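Local coordinates for neutral ceramidase (Pseudomonas aeruginosa, PDB 2ZWS), which hydrolyses the N-acyl linkage of ceramides to give sphingosine and free fatty acid, and also runs the reverse synthesis of ceramide, at residues Ser150-Asn155 with Ile178-Ser183; Arg298-Asp303 with Glu493-Ala498; Leu393-Phe398 with Val480-Ala485; Asp516-Lys521 with Ala595-Ile600; Asp525-Pro530 with Ala543-His548. All coordinates share one frame; numbering follows the deposited sequence. Where two conformers were deposited one is given.

The five contacts form two groups and one outlier. Interactions 2 and 3, with centres about 10 Å apart, share a four-stranded sheet through the neighbouring strands 295-303 and 392-400. Interactions 4 and 5, about 6 Å apart, share a six-stranded sheet through strands 595-603 and 539-545. The two groups lie over 50 Å apart, centre to centre, on opposite sides of the chain's centre. Interaction 1 belongs to a third sheet, about 25 Å from interaction 3 between centres. It comes first along the chain. Interaction 3 then falls between the segments of interaction 2, and interaction 5 between those of interaction 4. Interactions 1 to 3 thus involve sheets of the N-terminal part, 4 and 5 the C-terminal beta-sandwich.

Interaction 1: Ser150-Asn155 with Ile178-Ser183; sequences SGELRN and IDPQMS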
# COMPACT_ATOMS: atom_id res chain seq x y z
N SER A 150 -13.49 -15.66 -9.34
CA SER A 150 -12.35 -15.18 -10.11
C SER A 150 -12.76 -14.90 -11.56
O SER A 150 -13.83 -15.36 -12.02
CB SER A 150 -11.21 -16.18 -10.02
OG SER A 150 -11.49 -17.36 -10.76
N GLY A 151 -11.93 -14.11 -12.23
CA GLY A 151 -12.15 -13.79 -13.64
C GLY A 151 -10.91 -13.20 -14.26
O GLY A 151 -9.95 -12.91 -13.56
N GLU A 152 -10.96 -13.02 -15.57
CA GLU A 152 -9.78 -12.57 -16.29
C GLU A 152 -9.93 -11.11 -16.67
O GLU A 152 -10.90 -10.71 -17.34
CB GLU A 152 -9.52 -13.45 -17.53
CG GLU A 152 -9.13 -14.89 -17.20
CD GLU A 152 -8.28 -15.56 -18.28
OE1 GLU A 152 -8.20 -15.03 -19.41
OE2 GLU A 152 -7.70 -16.64 -18.00
N LEU A 153 -8.96 -10.31 -16.24
CA LEU A 153 -8.94 -8.87 -16.54
C LEU A 153 -7.82 -8.63 -17.56
O LEU A 153 -6.65 -8.77 -17.23
CB LEU A 153 -8.74 -8.06 -15.23
CG LEU A 153 -8.52 -6.55 -15.36
CD1 LEU A 153 -9.65 -5.90 -16.20
CD2 LEU A 153 -8.42 -5.91 -13.96
N ARG A 154 -8.20 -8.27 -18.80
CA ARG A 154 -7.26 -8.27 -19.95
C ARG A 154 -6.37 -7.05 -20.19
O ARG A 154 -5.20 -7.19 -20.59
CB ARG A 154 -8.02 -8.46 -21.27
CG ARG A 154 -8.89 -9.67 -21.38
CD ARG A 154 -9.42 -9.80 -22.83
NE ARG A 154 -10.21 -8.67 -23.32
CZ ARG A 154 -11.49 -8.45 -23.01
NH1 ARG A 154 -12.16 -9.28 -22.22
NH2 ARG A 154 -12.11 -7.39 -23.53
N ASN A 155 -6.95 -5.86 -20.01
CA ASN A 155 -6.46 -4.58 -20.58
C ASN A 155 -6.03 -3.56 -19.50
O ASN A 155 -5.92 -2.35 -19.77
CB ASN A 155 -7.63 -4.01 -21.39
CG ASN A 155 -7.24 -2.86 -22.32
OD1 ASN A 155 -6.21 -2.91 -23.01
ND2 ASN A 155 -8.09 -1.83 -22.36
N ILE A 178 1.23 -11.31 -18.86
CA ILE A 178 0.24 -10.77 -17.93
C ILE A 178 -0.31 -11.90 -17.07
O ILE A 178 -0.51 -13.02 -17.57
CB ILE A 178 -0.92 -10.09 -18.77
CG1 ILE A 178 -0.43 -8.77 -19.36
CG2 ILE A 178 -2.22 -9.92 -18.06
CD1 ILE A 178 0.32 -8.01 -18.40
N ASP A 179 -0.54 -11.63 -15.78
CA ASP A 179 -1.37 -12.52 -14.99
C ASP A 179 -2.76 -11.88 -14.96
O ASP A 179 -2.96 -10.85 -14.30
CB ASP A 179 -0.82 -12.72 -13.57
CG ASP A 179 -1.72 -13.59 -12.71
OD1 ASP A 179 -2.79 -14.05 -13.19
OD2 ASP A 179 -1.36 -13.80 -11.53
N PRO A 180 -3.71 -12.41 -15.73
CA PRO A 180 -4.96 -11.69 -15.88
C PRO A 180 -5.93 -12.02 -14.74
O PRO A 180 -7.01 -11.46 -14.67
CB PRO A 180 -5.49 -12.23 -17.21
CG PRO A 180 -5.07 -13.64 -17.18
CD PRO A 180 -3.69 -13.65 -16.52
N GLN A 181 -5.52 -12.91 -13.84
CA GLN A 181 -6.49 -13.37 -12.85
C GLN A 181 -6.75 -12.35 -11.75
O GLN A 181 -5.83 -11.94 -11.04
CB GLN A 181 -6.07 -14.70 -12.21
CG GLN A 181 -7.17 -15.23 -11.27
CD GLN A 181 -6.94 -16.68 -10.88
OE1 GLN A 181 -7.52 -17.61 -11.46
NE2 GLN A 181 -6.06 -16.89 -9.93
N MET A 182 -8.02 -11.96 -11.63
CA MET A 182 -8.49 -11.28 -10.44
C MET A 182 -9.35 -12.24 -9.60
O MET A 182 -10.24 -12.92 -10.13
CB MET A 182 -9.32 -10.05 -10.81
CG MET A 182 -9.91 -9.35 -9.57
SD MET A 182 -10.84 -7.87 -9.97
CE MET A 182 -9.50 -6.72 -10.37
N SER A 183 -9.09 -12.28 -8.30
CA SER A 183 -9.89 -13.06 -7.35
C SER A 183 -10.60 -12.08 -6.43
O SER A 183 -10.05 -11.02 -6.09
CB SER A 183 -8.97 -13.95 -6.48
OG SER A 183 -8.20 -14.83 -7.29
O HOH W 1 -9.90 -16.67 -13.65
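Gly151 and Met182 face each other as an antiparallel hydrogen-bonded pair, and this pair is the tight part of the contact. Gly151 N donates to Met182 O at 2.9 Å. Met182 N returns a bond of 2.9 Å to Gly151 O. A third bond, from Leu153 N to Pro180 O at 2.8 Å, is nearly straight, with 176° at the hydrogen. It carries the pairing past the end of strand 142-152. The side chains of Met182 and Leu153 meet through methyl groups, Met182 CE to Leu153 CD2 at 3.8 Å. The Met182 chain runs straight out and then bends at its last torsion (chi3 -74°), which sets the direction of CE. Phe201 and helix 265-286 cover this face.

The face with Ser150, Glu152 and Gln181 is looser. Water 1 lies between Ser150 OG and Gln181 OE1 and makes weak bonds of 3.4 Å to each of these two atoms. The Glu152 carboxylate lies beside the Pro180 ring, with Glu152 CD 3.9 Å from Pro180 CG, and is exposed. Before the second strand, Asp179 OD1 accepts from Gln181 N, which makes an Asx turn. Asp179 OD2 is held by Arg421 and Asn245. The arrangement is an antiparallel strand pair in the large mixed sheet of the N-terminal ceramidase region, entered through an Asx turn.

Interaction 2: Arg298-Asp303 with Glu493-Ala498; sequences RFRFVD and ETSAIA. With PLM (palmitic acid), chain G.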
# COMPACT_ATOMS: atom_id res chain seq x y z
N ARG A 298 -0.79 -20.38 9.62
CA ARG A 298 0.58 -20.63 10.10
C ARG A 298 1.41 -19.39 9.82
O ARG A 298 1.09 -18.61 8.92
CB ARG A 298 1.23 -21.84 9.41
CG ARG A 298 0.60 -23.19 9.74
CD ARG A 298 0.83 -23.64 11.19
NE ARG A 298 0.38 -25.02 11.34
CZ ARG A 298 -0.90 -25.39 11.43
NH1 ARG A 298 -1.87 -24.48 11.40
NH2 ARG A 298 -1.22 -26.67 11.54
N PHE A 299 2.47 -19.23 10.61
CA PHE A 299 3.36 -18.10 10.47
C PHE A 299 4.74 -18.50 10.97
O PHE A 299 4.85 -19.19 11.99
CB PHE A 299 2.88 -16.92 11.32
CG PHE A 299 3.85 -15.76 11.35
CD1 PHE A 299 3.70 -14.70 10.47
CD2 PHE A 299 4.92 -15.75 12.26
CE1 PHE A 299 4.60 -13.66 10.46
CE2 PHE A 299 5.81 -14.69 12.26
CZ PHE A 299 5.66 -13.65 11.37
N ARG A 300 5.77 -18.03 10.28
CA ARG A 300 7.14 -18.25 10.68
C ARG A 300 8.02 -17.08 10.26
O ARG A 300 7.97 -16.70 9.10
CB ARG A 300 7.66 -19.51 9.94
CG ARG A 300 8.26 -20.46 10.86
CD ARG A 300 9.55 -21.01 10.34
NE ARG A 300 9.50 -21.70 9.06
CZ ARG A 300 10.60 -22.19 8.49
NH1 ARG A 300 11.76 -22.05 9.11
NH2 ARG A 300 10.55 -22.83 7.32
N PHE A 301 8.82 -16.54 11.18
CA PHE A 301 10.00 -15.77 10.77
C PHE A 301 11.11 -16.73 10.36
O PHE A 301 11.48 -17.64 11.12
CB PHE A 301 10.51 -14.85 11.87
CG PHE A 301 9.71 -13.58 12.04
CD1 PHE A 301 9.62 -12.65 11.00
CD2 PHE A 301 9.10 -13.27 13.25
CE1 PHE A 301 8.93 -11.45 11.15
CE2 PHE A 301 8.36 -12.06 13.43
CZ PHE A 301 8.27 -11.17 12.37
N VAL A 302 11.65 -16.52 9.16
CA VAL A 302 12.70 -17.39 8.60
C VAL A 302 14.00 -16.62 8.43
O VAL A 302 14.03 -15.57 7.81
CB VAL A 302 12.28 -17.96 7.22
CG1 VAL A 302 13.31 -18.94 6.70
CG2 VAL A 302 10.92 -18.64 7.33
N ASP A 303 15.08 -17.15 9.00
CA ASP A 303 16.39 -16.56 8.76
C ASP A 303 16.90 -16.97 7.36
O ASP A 303 17.14 -18.17 7.07
CB ASP A 303 17.37 -16.98 9.85
CG ASP A 303 18.71 -16.23 9.76
OD1 ASP A 303 18.94 -15.47 8.79
OD2 ASP A 303 19.52 -16.40 10.71
N GLU A 493 8.26 -24.84 11.78
CA GLU A 493 9.46 -24.75 12.63
C GLU A 493 9.50 -23.44 13.42
O GLU A 493 8.89 -22.44 13.02
CB GLU A 493 10.76 -25.04 11.86
CG GLU A 493 10.87 -24.60 10.40
CD GLU A 493 10.07 -25.43 9.40
OE1 GLU A 493 10.70 -26.11 8.55
OE2 GLU A 493 8.82 -25.37 9.43
N THR A 494 10.17 -23.46 14.57
CA THR A 494 10.17 -22.30 15.46
C THR A 494 10.68 -21.07 14.74
O THR A 494 11.61 -21.15 13.95
CB THR A 494 11.02 -22.53 16.72
OG1 THR A 494 12.32 -22.97 16.32
CG2 THR A 494 10.39 -23.59 17.62
N SER A 495 10.04 -19.93 14.99
CA SER A 495 10.45 -18.67 14.36
C SER A 495 11.83 -18.25 14.83
O SER A 495 12.20 -18.43 15.98
CB SER A 495 9.50 -17.56 14.73
OG SER A 495 8.38 -17.54 13.88
N ALA A 496 12.59 -17.67 13.91
CA ALA A 496 13.77 -16.91 14.28
C ALA A 496 13.29 -15.50 14.58
O ALA A 496 12.10 -15.28 14.71
CB ALA A 496 14.66 -16.83 13.03
N ILE A 497 14.18 -14.58 14.89
CA ILE A 497 14.01 -13.67 16.00
C ILE A 497 14.21 -12.51 15.02
O ILE A 497 15.27 -12.42 14.39
CB ILE A 497 15.12 -13.59 17.05
CG1 ILE A 497 14.97 -14.71 18.07
CG2 ILE A 497 14.99 -12.23 17.77
CD1 ILE A 497 13.60 -14.77 18.72
N ALA A 498 13.19 -11.67 14.79
CA ALA A 498 13.33 -10.57 13.84
C ALA A 498 14.15 -9.46 14.52
O ALA A 498 13.81 -9.03 15.62
CB ALA A 498 11.99 -10.04 13.43
C1 PLM G . -1.14 -26.40 15.32
O1 PLM G . -2.09 -25.64 15.64
O2 PLM G . -1.36 -27.36 14.54
C2 PLM G . 0.24 -26.17 15.87
C3 PLM G . 0.64 -24.72 15.64
C4 PLM G . 1.97 -24.41 16.33
C5 PLM G . 1.86 -24.21 17.84
C6 PLM G . 3.17 -23.60 18.35
C7 PLM G . 4.11 -24.67 18.89
C8 PLM G . 5.29 -24.93 17.96
C9 PLM G . 6.32 -25.83 18.63
CA PLM G . 6.67 -27.05 17.78
CB PLM G . 7.90 -26.79 16.92
CC PLM G . 7.66 -27.25 15.49
CD PLM G . 8.68 -28.29 15.05
CE PLM G . 8.21 -29.08 13.83
CF PLM G . 8.65 -28.42 12.52
CG PLM G . 10.07 -28.81 12.15
O HOH W 2 6.78 -20.37 13.97
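The Arg300 guanidinium is sandwiched. Glu493 CG lies over the centre of one face, and Val302 CG2 covers the opposite face. The Phe301 ring is also covered twice, with Phe299 CZ over one face and Ala498 CB over the other. Phe301 CD2 in turn lies at the edge of the Phe299 ring, in its plane. Arg300 and Phe301 lie on strand 295-303, an outermost strand of a four-stranded sheet, and the loop after helix 471-488 runs against it. Ala498 CB makes a CH-pi contact, 4.0 Å from the Phe301 ring centroid and 9° off its normal. Gln68, an inferred substrate-binding residue, touches both Phe301 and Ala498.

Arg300 and Glu493 stack with their charged planes 13° apart. Arg300 NH2 is 3.5 Å from Glu493 OE1, a salt bridge of charges alone, because no N-H points at the oxygen. Nearby, a palmitic acid places its O2 over one face of the Arg298 guanidinium, while its tail reaches Glu493 CB. Water 2 lies between Phe299 O and Glu493 O. Two direct hydrogen bonds join strand and loop. Ala496 N donates to Phe301 O at 3.0 Å from above the carbonyl plane. Phe301 N donates to Ser495 OG at 2.9 Å.

Interaction 3: Leu393-Phe398 with Val480-Ala485; sequences LPIQMF and VDMAVA
Met397 and Met482 have the closest CA atoms between strand 393-398 and helix 480-485, whose axes approach to 9.1 Å with N-to-C directions 40° apart. No hydrogen bond joins the two segments. The contact is made mainly by the two methionine side chains, which pass one another pointing opposite ways. In the conformer given for Met397, its SD lies 3.7 Å from Met482 CG, and Met482 SD comes equally near Met397 CG.

Met482 has CG anti to its backbone N (chi1 -178°). Its sulfur also approaches the strand backbone, 3.7 Å from Met397 N. A turn at chi3 (-76°) brings its methyl to Ile395, with CE 3.4 Å from Ile395 O and 3.8 Å from Ile395 CG2. Met397 continues the other way, across the helix surface, where in the same conformer its CE touches Ala483 CB at 4.0 Å and lies near Ala483 CA.

All five touching residues are buried. Tyr475 and Phe479 of the same helix pack on Ile395, and Val424 of helix 414-428 packs on Met397 and Ala483. The arrangement is alpha/beta layer packing, with helix 471-488 laid on one face of the four-stranded sheet.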
# COMPACT_ATOMS: atom_id res chain seq x y z
N LEU A 393 12.70 -13.01 7.58
CA LEU A 393 11.50 -12.62 6.82
C LEU A 393 10.29 -13.46 7.20
O LEU A 393 10.42 -14.65 7.49
CB LEU A 393 11.77 -12.73 5.31
CG LEU A 393 12.80 -11.72 4.77
CD1 LEU A 393 13.12 -12.07 3.37
CD2 LEU A 393 12.24 -10.31 4.87
N PRO A 394 9.10 -12.83 7.23
CA PRO A 394 7.89 -13.53 7.62
C PRO A 394 7.32 -14.31 6.44
O PRO A 394 7.26 -13.80 5.30
CB PRO A 394 6.93 -12.38 7.98
CG PRO A 394 7.32 -11.25 7.05
CD PRO A 394 8.85 -11.41 6.89
N ILE A 395 6.90 -15.55 6.73
CA ILE A 395 6.17 -16.37 5.78
C ILE A 395 4.86 -16.72 6.49
O ILE A 395 4.87 -17.14 7.66
CB ILE A 395 6.96 -17.68 5.47
CG1 ILE A 395 8.36 -17.39 4.85
CG2 ILE A 395 6.11 -18.62 4.60
CD1 ILE A 395 8.29 -16.64 3.55
N GLN A 396 3.72 -16.56 5.81
CA GLN A 396 2.43 -16.71 6.45
C GLN A 396 1.42 -17.26 5.45
O GLN A 396 1.46 -16.91 4.25
CB GLN A 396 1.96 -15.34 6.93
CG GLN A 396 0.69 -15.41 7.79
CD GLN A 396 0.30 -14.04 8.28
OE1 GLN A 396 0.25 -13.11 7.49
NE2 GLN A 396 0.04 -13.91 9.60
N MET A 397 0.50 -18.07 5.97
CA MET A 397 -0.63 -18.57 5.20
C MET A 397 -1.87 -18.59 6.07
O MET A 397 -1.80 -18.99 7.24
CB MET A 397 -0.40 -19.98 4.67
CG MET A 397 0.72 -20.13 3.67
SD MET A 397 1.02 -21.83 3.14
CE MET A 397 -0.60 -22.28 2.49
N PHE A 398 -2.99 -18.12 5.51
CA PHE A 398 -4.30 -18.28 6.14
C PHE A 398 -5.06 -19.33 5.35
O PHE A 398 -4.98 -19.37 4.12
CB PHE A 398 -5.14 -17.00 6.03
CG PHE A 398 -4.74 -15.89 6.97
CD1 PHE A 398 -3.76 -16.07 7.95
CD2 PHE A 398 -5.39 -14.67 6.89
CE1 PHE A 398 -3.40 -15.02 8.81
CE2 PHE A 398 -5.06 -13.63 7.76
CZ PHE A 398 -4.08 -13.81 8.72
N VAL A 480 5.66 -24.32 0.44
CA VAL A 480 5.20 -25.71 0.35
C VAL A 480 5.29 -26.39 1.72
O VAL A 480 4.32 -27.06 2.15
CB VAL A 480 5.98 -26.49 -0.72
CG1 VAL A 480 5.79 -28.02 -0.55
CG2 VAL A 480 5.49 -26.04 -2.08
N ASP A 481 6.40 -26.17 2.42
CA ASP A 481 6.56 -26.78 3.74
C ASP A 481 5.45 -26.31 4.71
O ASP A 481 4.90 -27.10 5.48
CB ASP A 481 7.97 -26.53 4.30
CG ASP A 481 9.06 -27.35 3.58
OD1 ASP A 481 8.72 -28.20 2.73
OD2 ASP A 481 10.27 -27.15 3.88
N MET A 482 5.09 -25.02 4.62
CA MET A 482 4.03 -24.47 5.46
C MET A 482 2.69 -25.10 5.09
O MET A 482 1.90 -25.44 5.97
CB MET A 482 3.97 -22.95 5.34
CG MET A 482 2.90 -22.35 6.25
SD MET A 482 3.15 -20.56 6.41
CE MET A 482 4.56 -20.53 7.54
N ALA A 483 2.43 -25.26 3.79
CA ALA A 483 1.18 -25.86 3.31
C ALA A 483 1.06 -27.31 3.82
O ALA A 483 -0.02 -27.76 4.21
CB ALA A 483 1.13 -25.84 1.77
N VAL A 484 2.17 -28.05 3.76
CA VAL A 484 2.19 -29.43 4.26
C VAL A 484 1.91 -29.45 5.76
O VAL A 484 1.10 -30.26 6.23
CB VAL A 484 3.53 -30.11 3.93
CG1 VAL A 484 3.69 -31.46 4.72
CG2 VAL A 484 3.63 -30.36 2.42
N ALA A 485 2.56 -28.56 6.52
CA ALA A 485 2.23 -28.45 7.96
C ALA A 485 0.73 -28.21 8.24
O ALA A 485 0.14 -28.86 9.10
CB ALA A 485 3.09 -27.37 8.62

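Interaction 4: Asp516-Lys521 with Ala595-Ile600; sequences DPYIGK and ASKATI
Tyr518 reaches across to Ala595, Ser596 and Lys597 with one side of its ring and its hydroxyl. Ser596 O lies at the ring edge, near its plane, 3.5 Å from Tyr518 CE2. Ala595 CB touches the same side, 4.1 Å from Tyr518 CD2. The phenol oxygen rests on the aliphatic part of Lys597, with Tyr518 OH 3.4 Å from Lys597 CB. In the conformer given, Lys597 CG sits between the backbone N and the carbonyl carbon (chi1 66°). Beyond CG the chain is extended, and its CD also passes near the hydroxyl.

At the start of the strand no direct hydrogen bond joins the two segments. Ala595 CA makes a CA-H...O contact of 3.2 Å with Asp516 O. Water 3 fills the bridging role. It probably donates to Asp516 O at 2.8 Å and accepts from Ser596 N at 2.9 Å.

The next shell fixes the loop. A type II turn from Tyr518 to Lys521 has Gly520 at its third position, with a positive phi of 76°, and is closed by Lys521 N bonding to Tyr518 O. Just before the strand, Ser594 bonds to Asp516 twice, backbone to backbone and from its OG to Asp516 OD1. Tyr518 also packs on Val591 of strand 584-591, Val545 of strand 539-545 and Leu527 of strand 526-528. The loop therefore lies over one end of the six-stranded sheet, touching four of its strands.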
# COMPACT_ATOMS: atom_id res chain seq x y z
N ASP A 516 5.28 31.56 10.30
CA ASP A 516 4.76 32.91 10.45
C ASP A 516 3.73 33.13 9.35
O ASP A 516 3.85 32.55 8.26
CB ASP A 516 5.89 33.92 10.26
CG ASP A 516 6.90 33.88 11.38
OD1 ASP A 516 8.05 33.47 11.11
OD2 ASP A 516 6.53 34.24 12.52
N PRO A 517 2.72 33.99 9.62
CA PRO A 517 1.79 34.34 8.56
C PRO A 517 2.47 35.22 7.53
O PRO A 517 3.60 35.70 7.75
CB PRO A 517 0.68 35.12 9.28
CG PRO A 517 1.06 35.15 10.74
CD PRO A 517 2.46 34.71 10.88
N TYR A 518 1.82 35.42 6.38
CA TYR A 518 2.30 36.41 5.41
C TYR A 518 2.36 37.74 6.16
O TYR A 518 1.51 38.04 6.99
CB TYR A 518 1.29 36.58 4.29
CG TYR A 518 1.34 35.59 3.13
CD1 TYR A 518 1.20 36.06 1.83
CD2 TYR A 518 1.46 34.21 3.33
CE1 TYR A 518 1.20 35.20 0.74
CE2 TYR A 518 1.46 33.33 2.24
CZ TYR A 518 1.33 33.83 0.96
OH TYR A 518 1.32 32.99 -0.12
N ILE A 519 3.37 38.53 5.81
CA ILE A 519 3.51 39.89 6.30
C ILE A 519 2.20 40.65 6.11
O ILE A 519 1.59 40.64 5.02
CB ILE A 519 4.71 40.58 5.61
CG1 ILE A 519 6.02 39.91 6.04
CG2 ILE A 519 4.77 42.07 5.92
CD1 ILE A 519 6.27 39.93 7.54
N GLY A 520 1.74 41.25 7.20
CA GLY A 520 0.49 41.99 7.21
C GLY A 520 -0.77 41.17 7.23
O GLY A 520 -1.86 41.72 7.08
N LYS A 521 -0.65 39.86 7.41
CA LYS A 521 -1.84 38.99 7.40
C LYS A 521 -1.86 38.08 8.63
O LYS A 521 -0.93 38.11 9.45
CB LYS A 521 -1.88 38.16 6.10
CG LYS A 521 -1.83 39.00 4.83
CD LYS A 521 -2.15 38.19 3.58
CE LYS A 521 -1.67 38.90 2.31
NZ LYS A 521 -2.40 40.18 2.09
N ALA A 595 6.78 31.54 5.89
CA ALA A 595 5.35 31.58 5.60
C ALA A 595 5.00 30.45 4.64
O ALA A 595 5.86 29.75 4.12
CB ALA A 595 4.96 32.95 4.98
N SER A 596 3.71 30.27 4.40
CA SER A 596 3.28 29.23 3.46
C SER A 596 1.83 29.44 3.02
O SER A 596 1.05 30.13 3.69
CB SER A 596 3.47 27.82 4.07
OG SER A 596 2.75 27.66 5.28
N LYS A 597 1.47 28.81 1.91
CA LYS A 597 0.12 28.92 1.42
C LYS A 597 -0.47 27.55 1.13
O LYS A 597 0.24 26.61 0.70
CB LYS A 597 0.04 29.82 0.19
CG LYS A 597 0.74 29.28 -1.03
CD LYS A 597 0.56 30.20 -2.23
CE LYS A 597 1.07 29.54 -3.48
NZ LYS A 597 0.75 30.34 -4.69
N ALA A 598 -1.76 27.44 1.43
CA ALA A 598 -2.53 26.23 1.14
C ALA A 598 -3.41 26.57 -0.05
O ALA A 598 -4.22 27.46 0.04
CB ALA A 598 -3.38 25.88 2.32
N THR A 599 -3.25 25.86 -1.16
CA THR A 599 -4.09 26.07 -2.32
C THR A 599 -5.03 24.87 -2.39
O THR A 599 -4.57 23.72 -2.35
CB THR A 599 -3.27 26.17 -3.62
OG1 THR A 599 -2.31 27.24 -3.50
CG2 THR A 599 -4.19 26.45 -4.82
N ILE A 600 -6.32 25.15 -2.45
CA ILE A 600 -7.35 24.11 -2.40
C ILE A 600 -8.20 24.23 -3.64
O ILE A 600 -8.64 25.31 -4.04
CB ILE A 600 -8.18 24.24 -1.13
CG1 ILE A 600 -7.34 23.86 0.09
CG2 ILE A 600 -9.46 23.42 -1.23
CD1 ILE A 600 -7.84 24.46 1.39
O HOH W 3 2.02 31.56 6.32

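Interaction 5: Asp525-Pro530 with Ala543-His548; sequences DVLQQP and AFVTGH
Ala543 faces both Leu527 and Gln528, which makes a classic beta bulge between strand 539-545 and the outermost strand of the six-stranded sheet. Ala543 O accepts two bonds, from Leu527 N at 2.7 Å and from Gln528 N at 3.2 Å. Both donors come from the same face of the carbonyl plane. Ala543 N gives a bond back to Gln528 O, on a lone pair and in its carbonyl plane. The methyl of Ala543 meets Gln528 CB at 4.0 Å and lies near Leu527 CB.

Phe544 comes next and pairs with Val526 as a non-hydrogen-bonded antiparallel pair. Their side chains are adjacent and leave the sheet on the same face, with Val526 CG2 3.6 Å from Phe544 CE1. The ring also meets His617 and touches Thr636, so this face is turned to the other sheet of the C-terminal beta-sandwich. Phe544 CA makes a close CA-H...O contact with Asp525 O.

Val545 N donates to Asp525 O at 2.9 Å. The Asp525 carboxylate itself is bound by Ser522 OG. The Leu527 and Val545 side chains cross at about a right angle. Val545 CG1 is anti to the backbone N (chi1 175°), which leaves CG2 beside that N, where it touches Leu527 CD2 at 3.7 Å. Further on, in the conformer given, Thr546 OG1 donates back to Phe544 O at 3.0 Å, from above its carbonyl plane.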
# COMPACT_ATOMS: atom_id res chain seq x y z
N ASP A 525 -6.12 33.63 6.68
CA ASP A 525 -6.60 34.66 5.78
C ASP A 525 -6.69 34.11 4.35
O ASP A 525 -5.86 33.31 3.91
CB ASP A 525 -5.67 35.88 5.81
CG ASP A 525 -5.92 36.80 7.01
OD1 ASP A 525 -6.81 36.50 7.86
OD2 ASP A 525 -5.22 37.84 7.10
N VAL A 526 -7.72 34.53 3.63
CA VAL A 526 -7.91 34.12 2.24
C VAL A 526 -7.02 34.95 1.30
O VAL A 526 -7.12 36.19 1.25
CB VAL A 526 -9.38 34.17 1.80
CG1 VAL A 526 -9.52 33.75 0.35
CG2 VAL A 526 -10.21 33.25 2.67
N LEU A 527 -6.16 34.24 0.55
CA LEU A 527 -5.30 34.84 -0.46
C LEU A 527 -5.96 34.91 -1.83
O LEU A 527 -5.68 35.83 -2.61
CB LEU A 527 -3.98 34.06 -0.56
CG LEU A 527 -3.12 34.03 0.71
CD1 LEU A 527 -2.01 32.99 0.59
CD2 LEU A 527 -2.52 35.45 0.96
N GLN A 528 -6.80 33.92 -2.14
CA GLN A 528 -7.51 33.87 -3.40
C GLN A 528 -8.94 33.42 -3.13
O GLN A 528 -9.15 32.27 -2.72
CB GLN A 528 -6.86 32.88 -4.37
CG GLN A 528 -7.59 32.77 -5.71
CD GLN A 528 -6.76 32.08 -6.75
OE1 GLN A 528 -5.54 32.23 -6.79
NE2 GLN A 528 -7.41 31.31 -7.61
N GLN A 529 -9.88 34.33 -3.33
CA GLN A 529 -11.30 34.03 -3.19
C GLN A 529 -11.82 33.34 -4.44
O GLN A 529 -11.26 33.51 -5.52
CB GLN A 529 -12.11 35.32 -2.93
CG GLN A 529 -11.79 36.00 -1.59
CD GLN A 529 -12.49 35.38 -0.38
OE1 GLN A 529 -13.14 34.34 -0.49
NE2 GLN A 529 -12.31 36.01 0.79
N PRO A 530 -12.90 32.55 -4.29
CA PRO A 530 -13.54 31.95 -5.45
C PRO A 530 -14.24 33.02 -6.29
O PRO A 530 -14.59 34.09 -5.75
CB PRO A 530 -14.59 31.04 -4.83
CG PRO A 530 -14.91 31.69 -3.51
CD PRO A 530 -13.61 32.23 -3.03
N ALA A 543 -7.20 29.88 -1.98
CA ALA A 543 -5.92 29.76 -1.28
C ALA A 543 -5.95 30.53 0.01
O ALA A 543 -6.59 31.59 0.07
CB ALA A 543 -4.75 30.24 -2.16
N PHE A 544 -5.21 30.03 1.00
CA PHE A 544 -5.19 30.58 2.37
C PHE A 544 -3.76 30.69 2.89
O PHE A 544 -2.91 29.88 2.53
CB PHE A 544 -5.87 29.61 3.34
CG PHE A 544 -7.32 29.36 3.07
CD1 PHE A 544 -8.32 30.04 3.77
CD2 PHE A 544 -7.69 28.42 2.10
CE1 PHE A 544 -9.65 29.76 3.53
CE2 PHE A 544 -9.03 28.17 1.84
CZ PHE A 544 -10.01 28.83 2.57
N VAL A 545 -3.51 31.68 3.76
CA VAL A 545 -2.26 31.73 4.56
C VAL A 545 -2.31 30.54 5.50
O VAL A 545 -3.32 30.34 6.18
CB VAL A 545 -2.22 33.05 5.38
CG1 VAL A 545 -1.02 33.08 6.29
CG2 VAL A 545 -2.23 34.26 4.46
N THR A 546 -1.25 29.74 5.56
CA THR A 546 -1.30 28.52 6.37
C THR A 546 -0.05 28.30 7.20
O THR A 546 0.83 29.17 7.27
CB THR A 546 -1.53 27.28 5.47
OG1 THR A 546 -2.47 27.59 4.46
CG2 THR A 546 -2.07 26.14 6.31
N GLY A 547 0.02 27.14 7.86
CA GLY A 547 1.24 26.65 8.52
C GLY A 547 1.57 25.25 7.99
O GLY A 547 0.77 24.61 7.30
N HIS A 548 2.76 24.79 8.32
CA HIS A 548 3.30 23.54 7.80
C HIS A 548 2.49 22.29 8.18
O HIS A 548 2.25 22.05 9.35
CB HIS A 548 4.72 23.38 8.33
CG HIS A 548 5.59 22.56 7.44
ND1 HIS A 548 5.30 21.26 7.07
CD2 HIS A 548 6.76 22.87 6.81
CE1 HIS A 548 6.25 20.81 6.28
NE2 HIS A 548 7.15 21.76 6.10